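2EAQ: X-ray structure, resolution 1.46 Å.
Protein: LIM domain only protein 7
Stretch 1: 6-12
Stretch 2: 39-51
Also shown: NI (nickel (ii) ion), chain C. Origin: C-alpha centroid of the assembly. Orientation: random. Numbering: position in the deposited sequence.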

# COMPACT_ATOMS: atom_id res chain seq x y z
N ARG A 6 -0.04 9.66 5.62
CA ARG A 6 1.12 8.97 5.07
C ARG A 6 1.44 7.85 6.02
O ARG A 6 1.46 8.08 7.24
N ILE A 7 1.64 6.63 5.55
CA ILE A 7 1.93 5.50 6.44
C ILE A 7 3.23 4.85 6.01
O ILE A 7 3.37 4.45 4.86
N SER A 8 4.19 4.73 6.92
CA SER A 8 5.47 4.13 6.61
C SER A 8 5.50 2.69 7.07
O SER A 8 5.16 2.40 8.21
N ILE A 9 5.84 1.80 6.14
CA ILE A 9 5.88 0.33 6.39
C ILE A 9 7.28 -0.10 5.98
O ILE A 9 7.79 0.35 4.96
N ASN A 10 7.92 -0.95 6.78
CA ASN A 10 9.31 -1.36 6.51
C ASN A 10 9.55 -2.79 6.85
O ASN A 10 9.01 -3.27 7.86
N GLN A 11 10.34 -3.50 6.03
CA GLN A 11 10.71 -4.87 6.36
C GLN A 11 12.06 -5.14 5.72
O GLN A 11 12.60 -4.26 5.06
N THR A 12 12.62 -6.32 5.96
CA THR A 12 13.95 -6.60 5.42
C THR A 12 14.00 -6.50 3.92
O THR A 12 13.09 -7.01 3.25
N SER A 39 1.77 -8.81 10.75
CA SER A 39 2.56 -8.31 9.65
C SER A 39 3.08 -6.90 9.82
O SER A 39 2.62 -6.17 10.67
N PRO A 40 4.04 -6.50 8.98
CA PRO A 40 4.55 -5.12 9.04
C PRO A 40 3.40 -4.13 8.79
O PRO A 40 3.31 -3.03 9.40
N ALA A 41 2.47 -4.46 7.90
CA ALA A 41 1.37 -3.54 7.60
C ALA A 41 0.46 -3.36 8.82
O ALA A 41 -0.01 -2.25 9.07
N GLU A 42 0.25 -4.40 9.64
CA GLU A 42 -0.56 -4.27 10.83
C GLU A 42 0.22 -3.44 11.84
O GLU A 42 -0.34 -2.56 12.46
N PHE A 43 1.51 -3.72 11.97
CA PHE A 43 2.35 -2.97 12.92
C PHE A 43 2.24 -1.48 12.58
O PHE A 43 2.09 -0.62 13.45
N SER A 44 2.30 -1.16 11.28
CA SER A 44 2.26 0.25 10.84
C SER A 44 0.91 0.89 10.87
O SER A 44 0.79 2.10 10.68
N GLN A 45 -0.11 0.09 11.15
CA GLN A 45 -1.49 0.56 11.30
C GLN A 45 -2.18 1.01 10.03
O GLN A 45 -2.98 1.95 10.02
N LEU A 46 -1.85 0.29 8.93
CA LEU A 46 -2.64 0.45 7.69
C LEU A 46 -3.97 -0.22 7.99
O LEU A 46 -4.04 -1.21 8.73
N GLN A 47 -5.04 0.30 7.42
CA GLN A 47 -6.37 -0.28 7.70
C GLN A 47 -7.16 -0.66 6.45
O GLN A 47 -7.02 -0.01 5.41
N VAL A 48 -7.96 -1.71 6.59
CA VAL A 48 -8.86 -2.15 5.50
C VAL A 48 -9.73 -0.98 5.12
O VAL A 48 -10.15 -0.19 5.98
N ASP A 49 -9.96 -0.84 3.79
CA ASP A 49 -10.73 0.24 3.17
C ASP A 49 -9.98 1.53 2.99
O ASP A 49 -10.52 2.48 2.41
N ASP A 50 -8.76 1.63 3.52
CA ASP A 50 -7.99 2.84 3.23
C ASP A 50 -7.81 2.91 1.71
O ASP A 50 -7.50 1.90 1.07
N GLU A 51 -8.00 4.07 1.09
CA GLU A 51 -7.78 4.22 -0.36
C GLU A 51 -6.32 4.49 -0.58
O GLU A 51 -5.76 5.37 0.11

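The apolar contact comes from alternate residues of the strand. Residues two apart in a strand face broadly the same side, so Ile7 and Ile9 can both reach the second stretch, while Ser8 between them points away. Ile7 points toward the second stretch and Ile9 sideways to it. Both are m at chi1 and t at chi2, and both are buried. Ile7 CD1 lies 3.8 Å from Leu46 CD1. Ile7 CG2 packs 4.0 Å from Ser44 CB. Ile9 meets the short helix. Ile9 CG2 is 3.8 Å from Pro40 CB, and Ile9 CD1 is 4.3 Å from both Ala41 CB and Leu46 CD2. Leu46 (t, p) therefore touches both isoleucines. Pro40 points toward the strand, and Pro40 CG also contacts Gln11 NE2 at 3.4 Å. Gln11 is p at chi1 and t at chi2.

One direct hydrogen bond joins the stretches. Ser44, chi1 m, points inward and donates from OG to Ser8 O at 2.8 Å. The CA-to-CB bonds of Ser8 and Asn10 point away from the second stretch. Their side chains share a weak bond, Asn10 ND2 to Ser8 OG, 3.3 Å.

Two waters extend the polar link. Water 1 donates to Ser44 O at 2.8 Å and weakly to Ser8 O at 3.5 Å. Water 2 donates to Ser44 OG at 2.9 Å and accepts from Asn10 N at 3.1 Å.

The nickel ion lies outside this contact. Asp49 OD1 and OD2 bind the nickel ion at 2.4 and 2.5 Å, and three waters also bind it.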

# COMPACT_ATOMS: atom_id res chain seq x y z
CB ARG A 6 2.30 9.96 4.93
CG ARG A 6 3.54 9.44 4.28
CD ARG A 6 4.33 10.69 3.83
NE ARG A 6 3.73 11.19 2.58
CZ ARG A 6 4.03 12.35 1.99
NH1 ARG A 6 4.92 13.19 2.53
NH2 ARG A 6 3.46 12.68 0.82
CB ILE A 7 0.79 4.50 6.39
CG1 ILE A 7 -0.52 5.18 6.81
CG2 ILE A 7 1.11 3.27 7.31
CD1 ILE A 7 -1.76 4.19 6.83
CB SER A 8 6.55 4.92 7.33
OG SER A 8 7.83 4.41 6.84
CB ILE A 9 4.78 -0.44 5.58
CG1 ILE A 9 3.46 0.33 5.70
CG2 ILE A 9 4.67 -1.87 6.10
CD1 ILE A 9 2.30 -0.35 4.99
CB ASN A 10 10.28 -0.52 7.36
CG ASN A 10 10.16 0.95 7.08
OD1 ASN A 10 10.76 1.47 6.14
ND2 ASN A 10 9.34 1.64 7.86
CB GLN A 11 9.61 -5.87 5.92
CG GLN A 11 9.41 -5.92 4.42
CD GLN A 11 8.39 -6.90 3.98
OE1 GLN A 11 8.51 -7.42 2.86
NE2 GLN A 11 7.46 -7.19 4.79
CB THR A 12 14.33 -7.99 5.80
OG1 THR A 12 14.22 -8.09 7.22
CG2 THR A 12 15.81 -8.24 5.48
CB SER A 39 1.68 -8.32 8.35
OG SER A 39 0.70 -7.29 8.42
CB PRO A 40 5.56 -5.09 7.89
CG PRO A 40 6.13 -6.45 7.88
CD PRO A 40 4.90 -7.35 8.15
CB ALA A 41 0.59 -4.06 6.39
CB GLU A 42 -0.90 -5.67 11.39
CG GLU A 42 -1.63 -5.64 12.69
CD GLU A 42 -3.04 -5.15 12.62
OE1 GLU A 42 -3.57 -4.71 11.55
OE2 GLU A 42 -3.68 -5.20 13.70
CB PHE A 43 3.82 -3.44 12.78
CG PHE A 43 4.80 -2.64 13.64
CD1 PHE A 43 4.97 -2.92 15.00
CD2 PHE A 43 5.47 -1.57 13.09
CE1 PHE A 43 5.82 -2.10 15.77
CE2 PHE A 43 6.32 -0.75 13.84
CZ PHE A 43 6.48 -1.02 15.19
CB SER A 44 2.79 0.35 9.42
OG SER A 44 4.20 0.08 9.40
CB GLN A 45 -1.68 1.52 12.51
CG GLN A 45 -1.29 0.78 13.82
CD GLN A 45 -1.49 1.50 15.10
OE1 GLN A 45 -0.81 1.18 16.13
NE2 GLN A 45 -2.41 2.43 15.10
CB LEU A 46 -1.88 -0.30 6.60
CG LEU A 46 -2.54 -0.32 5.20
CD1 LEU A 46 -2.47 1.17 4.61
CD2 LEU A 46 -1.80 -1.29 4.25
CB GLN A 47 -7.21 0.69 8.53
CG GLN A 47 -6.56 0.90 9.92
CD GLN A 47 -7.30 1.85 10.82
OE1 GLN A 47 -8.40 2.28 10.55
NE2 GLN A 47 -6.65 2.18 11.96
CB VAL A 48 -9.70 -3.33 5.96
CG1 VAL A 48 -10.78 -3.66 4.91
CG2 VAL A 48 -8.80 -4.52 6.23
CB ASP A 49 -12.04 0.51 3.92
CG ASP A 49 -13.12 -0.54 3.64
OD1 ASP A 49 -13.08 -1.19 2.59
OD2 ASP A 49 -14.04 -0.67 4.49
CB ASP A 50 -6.57 2.81 3.85
CG ASP A 50 -6.55 3.04 5.33
OD1 ASP A 50 -7.56 3.47 5.88
OD2 ASP A 50 -5.45 2.80 5.91
CB GLU A 51 -8.60 5.37 -0.93
CG GLU A 51 -8.44 5.37 -2.48
CD GLU A 51 -9.12 6.51 -3.20
OE1 GLU A 51 -9.76 7.34 -2.55
OE2 GLU A 51 -8.93 6.54 -4.44
NI NI C . -15.32 -2.02 2.84
O HOH W 1 3.24 3.35 10.92
O HOH W 2 6.36 -1.82 9.28
O HOH W 3 -16.55 -2.64 0.79
O HOH W 4 -16.18 -0.06 1.93
O HOH W 5 -15.78 -1.99 4.97